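6-aminohexanoate-cyclic-dimer hydrolase (Arthrobacter sp., PDB 3A2Q) catalyses the hydrolysis of one amide bond of the cyclic dimer of 6-aminohexanoate, a nylon-6 by-product, opening the ring to the linear dimer. Local coordinates at residues 101-104 against 105-109; 244-247 against 248-251; 20-23 against 24-28. The protein carries 1 engineered substitution. One frame throughout, in Å; residues are numbered along the deposited sequence.

Overall arrangement
From the N terminus the chain meets contact 3 first: helix 10-19 ends, residues 20-23 form the turn and R24-L28 begin helix 24-42, with S23 at the N-cap. Contact 1, residues 101-109, is the opening turns of helix 102-110, which leads into strand 113-118 of the large mixed sheet. Contact 2, residues 244-251, comes last, where the loop after helix 219-229 turns into the short helix 247-250. Each is local and closes only its own turn, so the three follow in series, neither nested nor crossed. Contacts 1 and 2 both pack against helix 219-229, their centres about 20 Å apart, whereas contact 3 joins N-terminal helices about 28 Å from contact 2, centre to centre.

Contact 1. Residues 101-104 against 105-109; sequences AYFV and QRMRA
F103 and M107, one helical turn apart, lie side by side on the packed flank of helix 102-110. M107 CG comes within 3.7 Å of F103 CE2, and its sulfur SD lies 4.9 Å from the ring centroid, obliquely placed, in a Met-aromatic contact. With CG anti to the backbone N (chi1 -174°), the F103 ring is set alongside M107, whose chain bends at chi2 and chi3; a flexible thioether suits a place where it must follow a rigid ring. Helix 219-229 meets both residues, H167 meets the F103 ring edge-to-face, and V104 rests on Y69 and L71 of strand 68-72.

The other flank is more polar and partly open to solvent: Y102, Q105 and R106 are partly exposed and R108 is exposed. Q105 runs beside Y102 and brings Q105 OE1 to 3.6 Å from Y102 CD2, at the ring edge and in its plane, with amide and ring turned 47° apart. R233 adds a cation-pi contact to that ring. R106 NH1 is nonetheless held by V228 O and S230 O, while R108 forms a salt bridge with D100.

A101 is the N-cap, and its O accepts from Q105 N at 3.1 Å. The edge of an aromatic ring carries slight positive charge, so the Q105 amide oxygen probably gains a weak electrostatic attraction there, while on the buried flank dispersion between sulfur and ring probably contributes.

Contact 2. Residues 244-247 against 248-251; sequences SRPY and AQGI
Q249 lays its amide against both residues that precede the helix, R245 and P246. Its side chain crosses that of R245 at about a right angle, and OE1 comes to 3.6 Å from R245 CD, touching the aliphatic part of the arginine. The guanidinium and amide planes are 39° apart. Bent at chi3, the arginine carries its charged end onward to E253, with which NE forms a salt bridge; a long side chain can thus offer methylenes to one neighbour and charge to another. Q249 meets the proline at a slant, with NE2 3.3 Å from P246 CG. The glutamine reaches back this far because CG stands beside its backbone N (chi1 -69°) and the chain is extended beyond it. No hydrogen bond is assigned between the Q249 amide and R245 or P246, so these contacts are probably mainly van der Waals.

P246 is the N-cap of helix 247-250, a place that tolerates proline, since an N-cap nitrogen has no acceptor within the helix. Its carbonyl O accepts twice: G250 N approaches at 3.2 Å in the carbonyl plane, whereas Q249 N stands above that plane at 3.0 Å. I251 N bonds to Y247 O at 3.1 Å. The Y247 side chain turns instead to helices 219-229 and 460-473.

D227 receives the amides of Y247 and A248, and its negative charge would probably be favoured by the helix N terminus.

Contact 3. Residues 20-23 against 24-28; sequences GEIS and RTELL
E26 reaches back to the backbone of S23 across the first turn of helix 24-42. The main polar bond runs from S23 N to E26 OE2, 3.0 Å long and fairly straight at 158°, reaching the oxygen from above the carboxylate plane. E26 curls back for it: its CG lies beside the backbone N (chi1 -79°) and the chain then extends toward the serine. S23 OG also accepts weakly from T25 N, at 3.5 Å. Serine suits the N-cap because its short hydroxyl can reach an amide of the first turn, and glutamate has the length to return to the serine backbone. R24 NH1 donates to S57 O, near the end of helix 50-59.

Together S23 and E26 form a capping box, the motif that ties off the N-terminal end of a helix; here it follows the loop from helix 10-19, where G20 adopts positive phi. The carboxylate so close to a helix N terminus is probably stabilised in its charged form.

Among backbone bonds, L27 N meets S23 O at 3.0 Å and is almost straight.

The apolar contacts centre on I22 CG2, which lies 3.5 Å from E26 CB and 4.1 Å from L27 CB. The branched isoleucine thus covers the aliphatic base of the glutamate while also packing on L16 of helix 10-19. L27 is buried against V4, L6 and Q13.

Contact 1. Residues 101-104 against 105-109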
ATOM      1  N   ALA A 101     -15.560   4.913  -7.626  1.00 31.27           N
ATOM      2  CA  ALA A 101     -14.307   5.466  -8.127  1.00 31.19           C
ATOM      3  C   ALA A 101     -13.988   4.638  -9.364  1.00 30.16           C
ATOM      4  O   ALA A 101     -14.495   3.527  -9.508  1.00 32.26           O
ATOM      5  CB  ALA A 101     -13.203   5.304  -7.092  1.00 28.29           C
ATOM      6  N   TYR A 102     -13.166   5.168 -10.263  1.00 29.18           N
ATOM      7  CA  TYR A 102     -12.809   4.423 -11.463  1.00 28.72           C
ATOM      8  C   TYR A 102     -12.235   3.055 -11.092  1.00 29.51           C
ATOM      9  O   TYR A 102     -12.536   2.055 -11.738  1.00 28.74           O
ATOM     10  CB  TYR A 102     -11.787   5.206 -12.290  1.00 28.15           C
ATOM     11  CG  TYR A 102     -12.333   6.454 -12.950  1.00 31.17           C
ATOM     12  CD1 TYR A 102     -11.590   7.635 -12.965  1.00 28.59           C
ATOM     13  CD2 TYR A 102     -13.578   6.450 -13.587  1.00 33.78           C
ATOM     14  CE1 TYR A 102     -12.067   8.781 -13.596  1.00 32.55           C
ATOM     15  CE2 TYR A 102     -14.065   7.598 -14.225  1.00 35.88           C
ATOM     16  CZ  TYR A 102     -13.300   8.759 -14.226  1.00 33.74           C
ATOM     17  OH  TYR A 102     -13.746   9.894 -14.875  1.00 30.78           O
ATOM     18  N   PHE A 103     -11.402   3.017 -10.053  1.00 29.89           N
ATOM     19  CA  PHE A 103     -10.793   1.769  -9.602  1.00 26.42           C
ATOM     20  C   PHE A 103     -11.877   0.730  -9.326  1.00 28.93           C
ATOM     21  O   PHE A 103     -11.785  -0.409  -9.781  1.00 25.80           O
ATOM     22  CB  PHE A 103      -9.986   1.996  -8.310  1.00 30.61           C
ATOM     23  CG  PHE A 103      -9.206   0.784  -7.852  1.00 28.52           C
ATOM     24  CD1 PHE A 103      -7.884   0.604  -8.241  1.00 28.33           C
ATOM     25  CD2 PHE A 103      -9.800  -0.178  -7.040  1.00 31.29           C
ATOM     26  CE1 PHE A 103      -7.159  -0.519  -7.830  1.00 28.29           C
ATOM     27  CE2 PHE A 103      -9.088  -1.303  -6.624  1.00 26.22           C
ATOM     28  CZ  PHE A 103      -7.765  -1.474  -7.021  1.00 27.00           C
ATOM     29  N   VAL A 104     -12.897   1.134  -8.571  1.00 28.91           N
ATOM     30  CA  VAL A 104     -13.996   0.239  -8.222  1.00 31.30           C
ATOM     31  C   VAL A 104     -14.755  -0.258  -9.450  1.00 30.99           C
ATOM     32  O   VAL A 104     -15.100  -1.433  -9.530  1.00 32.97           O
ATOM     33  CB  VAL A 104     -14.979   0.928  -7.242  1.00 30.07           C
ATOM     34  CG1 VAL A 104     -16.208   0.056  -7.025  1.00 36.45           C
ATOM     35  CG2 VAL A 104     -14.285   1.176  -5.915  1.00 32.34           C
ATOM     36  N   GLN A 105     -15.005   0.626 -10.409  1.00 31.87           N
ATOM     37  CA  GLN A 105     -15.721   0.234 -11.622  1.00 30.48           C
ATOM     38  C   GLN A 105     -14.915  -0.777 -12.424  1.00 30.41           C
ATOM     39  O   GLN A 105     -15.463  -1.756 -12.934  1.00 30.17           O
ATOM     40  CB  GLN A 105     -16.010   1.454 -12.495  1.00 27.19           C
ATOM     41  CG  GLN A 105     -16.823   2.535 -11.810  1.00 33.68           C
ATOM     42  CD  GLN A 105     -17.168   3.671 -12.751  1.00 38.71           C
ATOM     43  OE1 GLN A 105     -16.315   4.155 -13.496  1.00 43.44           O
ATOM     44  NE2 GLN A 105     -18.420   4.111 -12.716  1.00 38.50           N
ATOM     45  N   ARG A 106     -13.611  -0.531 -12.538  1.00 31.51           N
ATOM     46  CA  ARG A 106     -12.713  -1.414 -13.276  1.00 29.34           C
ATOM     47  C   ARG A 106     -12.679  -2.822 -12.683  1.00 29.42           C
ATOM     48  O   ARG A 106     -12.667  -3.808 -13.417  1.00 32.86           O
ATOM     49  CB  ARG A 106     -11.287  -0.835 -13.295  1.00 28.69           C
ATOM     50  CG  ARG A 106     -11.062   0.323 -14.271  1.00 28.94           C
ATOM     51  CD  ARG A 106     -11.293  -0.115 -15.716  1.00 31.09           C
ATOM     52  NE  ARG A 106     -10.779   0.855 -16.681  1.00 33.59           N
ATOM     53  CZ  ARG A 106      -9.489   1.029 -16.959  1.00 32.59           C
ATOM     54  NH1 ARG A 106      -8.568   0.293 -16.348  1.00 31.62           N
ATOM     55  NH2 ARG A 106      -9.118   1.942 -17.848  1.00 32.18           N
ATOM     56  N   MET A 107     -12.649  -2.911 -11.356  1.00 29.86           N
ATOM     57  CA  MET A 107     -12.619  -4.204 -10.674  1.00 29.30           C
ATOM     58  C   MET A 107     -13.903  -5.004 -10.911  1.00 30.75           C
ATOM     59  O   MET A 107     -13.857  -6.210 -11.177  1.00 32.14           O
ATOM     60  CB  MET A 107     -12.418  -4.002  -9.169  1.00 32.52           C
ATOM     61  CG  MET A 107     -11.011  -3.543  -8.774  1.00 29.29           C
ATOM     62  SD  MET A 107      -9.739  -4.774  -9.131  1.00 30.60           S
ATOM     63  CE  MET A 107      -9.881  -5.815  -7.658  1.00 30.29           C
ATOM     64  N   ARG A 108     -15.044  -4.331 -10.811  1.00 33.16           N
ATOM     65  CA  ARG A 108     -16.334  -4.986 -11.017  1.00 35.62           C
ATOM     66  C   ARG A 108     -16.482  -5.488 -12.451  1.00 37.38           C
ATOM     67  O   ARG A 108     -17.002  -6.579 -12.683  1.00 38.72           O
ATOM     68  CB  ARG A 108     -17.481  -4.025 -10.683  1.00 35.17           C
ATOM     69  CG  ARG A 108     -18.856  -4.675 -10.745  1.00 37.27           C
ATOM     70  CD  ARG A 108     -19.949  -3.759 -10.216  1.00 38.15           C
ATOM     71  NE  ARG A 108     -20.179  -2.600 -11.073  1.00 40.00           N
ATOM     72  CZ  ARG A 108     -20.010  -1.339 -10.688  1.00 43.01           C
ATOM     73  NH1 ARG A 108     -19.604  -1.062  -9.453  1.00 44.49           N
ATOM     74  NH2 ARG A 108     -20.259  -0.349 -11.536  1.00 43.13           N
ATOM     75  N   ALA A 109     -16.022  -4.692 -13.413  1.00 37.93           N
ATOM     76  CA  ALA A 109     -16.105  -5.073 -14.818  1.00 37.61           C
ATOM     77  C   ALA A 109     -15.232  -6.292 -15.088  1.00 38.59           C
ATOM     78  O   ALA A 109     -15.490  -7.064 -16.015  1.00 39.26           O
ATOM     79  CB  ALA A 109     -15.667  -3.909 -15.705  1.00 37.32           C
TER

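Contact 2. Residues 244-247 against 248-251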
ATOM      1  N   SER A 244       4.037  -2.464 -23.801  1.00 40.62           N
ATOM      2  CA  SER A 244       3.705  -2.992 -25.119  1.00 44.79           C
ATOM      3  C   SER A 244       2.815  -4.228 -25.053  1.00 46.35           C
ATOM      4  O   SER A 244       2.111  -4.550 -26.011  1.00 47.41           O
ATOM      5  CB  SER A 244       4.992  -3.333 -25.870  1.00 49.51           C
ATOM      6  OG  SER A 244       5.784  -4.236 -25.117  1.00 54.54           O
ATOM      7  N   ARG A 245       2.841  -4.908 -23.914  1.00 45.75           N
ATOM      8  CA  ARG A 245       2.069  -6.130 -23.727  1.00 44.31           C
ATOM      9  C   ARG A 245       1.401  -6.118 -22.354  1.00 41.14           C
ATOM     10  O   ARG A 245       1.851  -5.419 -21.449  1.00 41.55           O
ATOM     11  CB  ARG A 245       3.025  -7.318 -23.802  1.00 49.37           C
ATOM     12  CG  ARG A 245       2.485  -8.550 -24.481  1.00 65.25           C
ATOM     13  CD  ARG A 245       3.432  -9.717 -24.240  1.00 74.19           C
ATOM     14  NE  ARG A 245       4.841  -9.327 -24.322  1.00 77.67           N
ATOM     15  CZ  ARG A 245       5.449  -8.912 -25.430  1.00 79.99           C
ATOM     16  NH1 ARG A 245       4.778  -8.828 -26.571  1.00 83.25           N
ATOM     17  NH2 ARG A 245       6.734  -8.584 -25.396  1.00 78.30           N
ATOM     18  N   PRO A 246       0.309  -6.881 -22.182  1.00 38.03           N
ATOM     19  CA  PRO A 246      -0.337  -6.889 -20.865  1.00 36.21           C
ATOM     20  C   PRO A 246       0.643  -7.495 -19.864  1.00 33.51           C
ATOM     21  O   PRO A 246       1.427  -8.376 -20.214  1.00 35.64           O
ATOM     22  CB  PRO A 246      -1.569  -7.766 -21.084  1.00 38.51           C
ATOM     23  CG  PRO A 246      -1.856  -7.598 -22.556  1.00 37.00           C
ATOM     24  CD  PRO A 246      -0.483  -7.638 -23.165  1.00 39.78           C
ATOM     25  N   TYR A 247       0.609  -7.024 -18.623  1.00 31.06           N
ATOM     26  CA  TYR A 247       1.530  -7.530 -17.614  1.00 32.07           C
ATOM     27  C   TYR A 247       1.398  -9.021 -17.327  1.00 30.27           C
ATOM     28  O   TYR A 247       2.391  -9.687 -17.046  1.00 32.32           O
ATOM     29  CB  TYR A 247       1.372  -6.720 -16.329  1.00 30.80           C
ATOM     30  CG  TYR A 247       1.830  -5.296 -16.505  1.00 26.41           C
ATOM     31  CD1 TYR A 247       3.181  -4.999 -16.675  1.00 30.48           C
ATOM     32  CD2 TYR A 247       0.913  -4.249 -16.555  1.00 24.14           C
ATOM     33  CE1 TYR A 247       3.612  -3.689 -16.893  1.00 26.60           C
ATOM     34  CE2 TYR A 247       1.331  -2.939 -16.775  1.00 29.98           C
ATOM     35  CZ  TYR A 247       2.684  -2.669 -16.942  1.00 27.72           C
ATOM     36  OH  TYR A 247       3.108  -1.379 -17.148  1.00 30.80           O
ATOM     37  N   ALA A 248       0.184  -9.550 -17.399  1.00 32.90           N
ATOM     38  CA  ALA A 248      -0.019 -10.974 -17.143  1.00 34.59           C
ATOM     39  C   ALA A 248       0.752 -11.822 -18.156  1.00 36.44           C
ATOM     40  O   ALA A 248       1.060 -12.984 -17.896  1.00 35.61           O
ATOM     41  CB  ALA A 248      -1.500 -11.311 -17.197  1.00 35.80           C
ATOM     42  N   GLN A 249       1.065 -11.230 -19.303  1.00 37.65           N
ATOM     43  CA  GLN A 249       1.802 -11.926 -20.354  1.00 42.19           C
ATOM     44  C   GLN A 249       3.317 -11.748 -20.251  1.00 42.37           C
ATOM     45  O   GLN A 249       4.075 -12.697 -20.451  1.00 45.57           O
ATOM     46  CB  GLN A 249       1.345 -11.435 -21.732  1.00 47.34           C
ATOM     47  CG  GLN A 249      -0.070 -11.828 -22.121  1.00 53.71           C
ATOM     48  CD  GLN A 249      -0.472 -11.272 -23.479  1.00 58.10           C
ATOM     49  OE1 GLN A 249       0.282 -11.367 -24.452  1.00 56.88           O
ATOM     50  NE2 GLN A 249      -1.666 -10.692 -23.552  1.00 60.15           N
ATOM     51  N   GLY A 250       3.751 -10.531 -19.944  1.00 42.70           N
ATOM     52  CA  GLY A 250       5.174 -10.250 -19.854  1.00 44.62           C
ATOM     53  C   GLY A 250       5.900 -10.772 -18.629  1.00 45.07           C
ATOM     54  O   GLY A 250       7.124 -10.921 -18.646  1.00 43.10           O
ATOM     55  N   ILE A 251       5.151 -11.055 -17.569  1.00 46.03           N
ATOM     56  CA  ILE A 251       5.730 -11.546 -16.321  1.00 43.33           C
ATOM     57  C   ILE A 251       6.619 -12.781 -16.487  1.00 43.92           C
ATOM     58  O   ILE A 251       7.551 -12.992 -15.705  1.00 41.99           O
ATOM     59  CB  ILE A 251       4.611 -11.851 -15.292  1.00 40.85           C
ATOM     60  CG1 ILE A 251       5.212 -12.415 -14.007  1.00 38.02           C
ATOM     61  CG2 ILE A 251       3.606 -12.820 -15.892  1.00 41.40           C
ATOM     62  CD1 ILE A 251       4.177 -12.775 -12.964  1.00 41.32           C
TER

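Contact 3. Residues 20-23 against 24-28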
ATOM      1  N   GLY A  20     -15.503 -24.934 -12.830  1.00 60.67           N
ATOM      2  CA  GLY A  20     -16.735 -25.552 -12.380  1.00 60.92           C
ATOM      3  C   GLY A  20     -16.561 -26.258 -11.050  1.00 61.34           C
ATOM      4  O   GLY A  20     -17.542 -26.587 -10.388  1.00 61.83           O
ATOM      5  N   GLU A  21     -15.314 -26.495 -10.652  1.00 61.06           N
ATOM      6  CA  GLU A  21     -15.052 -27.159  -9.384  1.00 61.45           C
ATOM      7  C   GLU A  21     -15.858 -26.508  -8.276  1.00 60.79           C
ATOM      8  O   GLU A  21     -16.497 -27.191  -7.485  1.00 62.32           O
ATOM      9  CB  GLU A  21     -13.577 -27.076  -9.008  1.00 65.24           C
ATOM     10  CG  GLU A  21     -12.655 -27.949  -9.826  1.00 72.23           C
ATOM     11  CD  GLU A  21     -11.470 -28.419  -9.004  1.00 79.19           C
ATOM     12  OE1 GLU A  21     -10.452 -28.827  -9.593  1.00 83.29           O
ATOM     13  OE2 GLU A  21     -11.562 -28.405  -7.756  1.00 80.32           O
ATOM     14  N   ILE A  22     -15.830 -25.181  -8.232  1.00 59.04           N
ATOM     15  CA  ILE A  22     -16.550 -24.428  -7.215  1.00 59.32           C
ATOM     16  C   ILE A  22     -17.545 -23.457  -7.840  1.00 57.79           C
ATOM     17  O   ILE A  22     -17.369 -23.008  -8.973  1.00 58.21           O
ATOM     18  CB  ILE A  22     -15.569 -23.624  -6.332  1.00 60.90           C
ATOM     19  CG1 ILE A  22     -14.543 -24.567  -5.704  1.00 64.31           C
ATOM     20  CG2 ILE A  22     -16.333 -22.886  -5.241  1.00 62.86           C
ATOM     21  CD1 ILE A  22     -13.513 -23.856  -4.850  1.00 67.66           C
ATOM     22  N   SER A  23     -18.590 -23.136  -7.087  1.00 56.94           N
ATOM     23  CA  SER A  23     -19.611 -22.207  -7.540  1.00 56.85           C
ATOM     24  C   SER A  23     -19.284 -20.814  -7.014  1.00 56.92           C
ATOM     25  O   SER A  23     -18.525 -20.672  -6.057  1.00 57.63           O
ATOM     26  CB  SER A  23     -20.982 -22.644  -7.024  1.00 55.17           C
ATOM     27  OG  SER A  23     -21.977 -21.701  -7.366  1.00 61.11           O
ATOM     28  N   ARG A  24     -19.860 -19.790  -7.635  1.00 56.14           N
ATOM     29  CA  ARG A  24     -19.620 -18.415  -7.208  1.00 55.21           C
ATOM     30  C   ARG A  24     -20.157 -18.194  -5.800  1.00 54.58           C
ATOM     31  O   ARG A  24     -19.600 -17.418  -5.021  1.00 54.29           O
ATOM     32  CB  ARG A  24     -20.299 -17.432  -8.160  1.00 54.19           C
ATOM     33  CG  ARG A  24     -19.857 -17.568  -9.600  1.00 55.07           C
ATOM     34  CD  ARG A  24     -20.524 -16.527 -10.476  1.00 51.85           C
ATOM     35  NE  ARG A  24     -20.063 -16.620 -11.856  1.00 53.07           N
ATOM     36  CZ  ARG A  24     -20.381 -15.751 -12.809  1.00 53.26           C
ATOM     37  NH1 ARG A  24     -21.164 -14.717 -12.531  1.00 50.85           N
ATOM     38  NH2 ARG A  24     -19.912 -15.916 -14.037  1.00 55.54           N
ATOM     39  N   THR A  25     -21.250 -18.881  -5.487  1.00 53.79           N
ATOM     40  CA  THR A  25     -21.881 -18.770  -4.182  1.00 51.10           C
ATOM     41  C   THR A  25     -21.047 -19.494  -3.141  1.00 48.57           C
ATOM     42  O   THR A  25     -20.907 -19.025  -2.013  1.00 50.30           O
ATOM     43  CB  THR A  25     -23.287 -19.386  -4.189  1.00 51.08           C
ATOM     44  OG1 THR A  25     -24.011 -18.904  -5.325  1.00 56.81           O
ATOM     45  CG2 THR A  25     -24.032 -19.008  -2.921  1.00 48.07           C
ATOM     46  N   GLU A  26     -20.502 -20.644  -3.524  1.00 45.64           N
ATOM     47  CA  GLU A  26     -19.672 -21.428  -2.621  1.00 48.26           C
ATOM     48  C   GLU A  26     -18.452 -20.618  -2.199  1.00 47.53           C
ATOM     49  O   GLU A  26     -18.211 -20.414  -1.009  1.00 47.95           O
ATOM     50  CB  GLU A  26     -19.228 -22.726  -3.300  1.00 45.26           C
ATOM     51  CG  GLU A  26     -20.292 -23.812  -3.314  1.00 56.41           C
ATOM     52  CD  GLU A  26     -19.836 -25.074  -4.024  1.00 59.90           C
ATOM     53  OE1 GLU A  26     -20.466 -26.133  -3.818  1.00 63.48           O
ATOM     54  OE2 GLU A  26     -18.855 -25.005  -4.792  1.00 63.28           O
ATOM     55  N   LEU A  27     -17.692 -20.148  -3.184  1.00 48.30           N
ATOM     56  CA  LEU A  27     -16.499 -19.354  -2.916  1.00 45.71           C
ATOM     57  C   LEU A  27     -16.840 -18.135  -2.068  1.00 45.64           C
ATOM     58  O   LEU A  27     -16.191 -17.874  -1.052  1.00 44.97           O
ATOM     59  CB  LEU A  27     -15.858 -18.905  -4.234  1.00 47.45           C
ATOM     60  CG  LEU A  27     -14.594 -18.043  -4.129  1.00 44.82           C
ATOM     61  CD1 LEU A  27     -13.509 -18.799  -3.378  1.00 40.88           C
ATOM     62  CD2 LEU A  27     -14.121 -17.668  -5.522  1.00 40.27           C
ATOM     63  N   LEU A  28     -17.871 -17.402  -2.481  1.00 44.15           N
ATOM     64  CA  LEU A  28     -18.294 -16.202  -1.768  1.00 44.20           C
ATOM     65  C   LEU A  28     -18.748 -16.509  -0.346  1.00 44.99           C
ATOM     66  O   LEU A  28     -18.321 -15.851   0.602  1.00 42.68           O
ATOM     67  CB  LEU A  28     -19.438 -15.514  -2.518  1.00 42.73           C
ATOM     68  CG  LEU A  28     -19.511 -13.983  -2.456  1.00 49.90           C
ATOM     69  CD1 LEU A  28     -20.857 -13.534  -3.002  1.00 45.12           C
ATOM     70  CD2 LEU A  28     -19.331 -13.480  -1.034  1.00 49.69           C
TER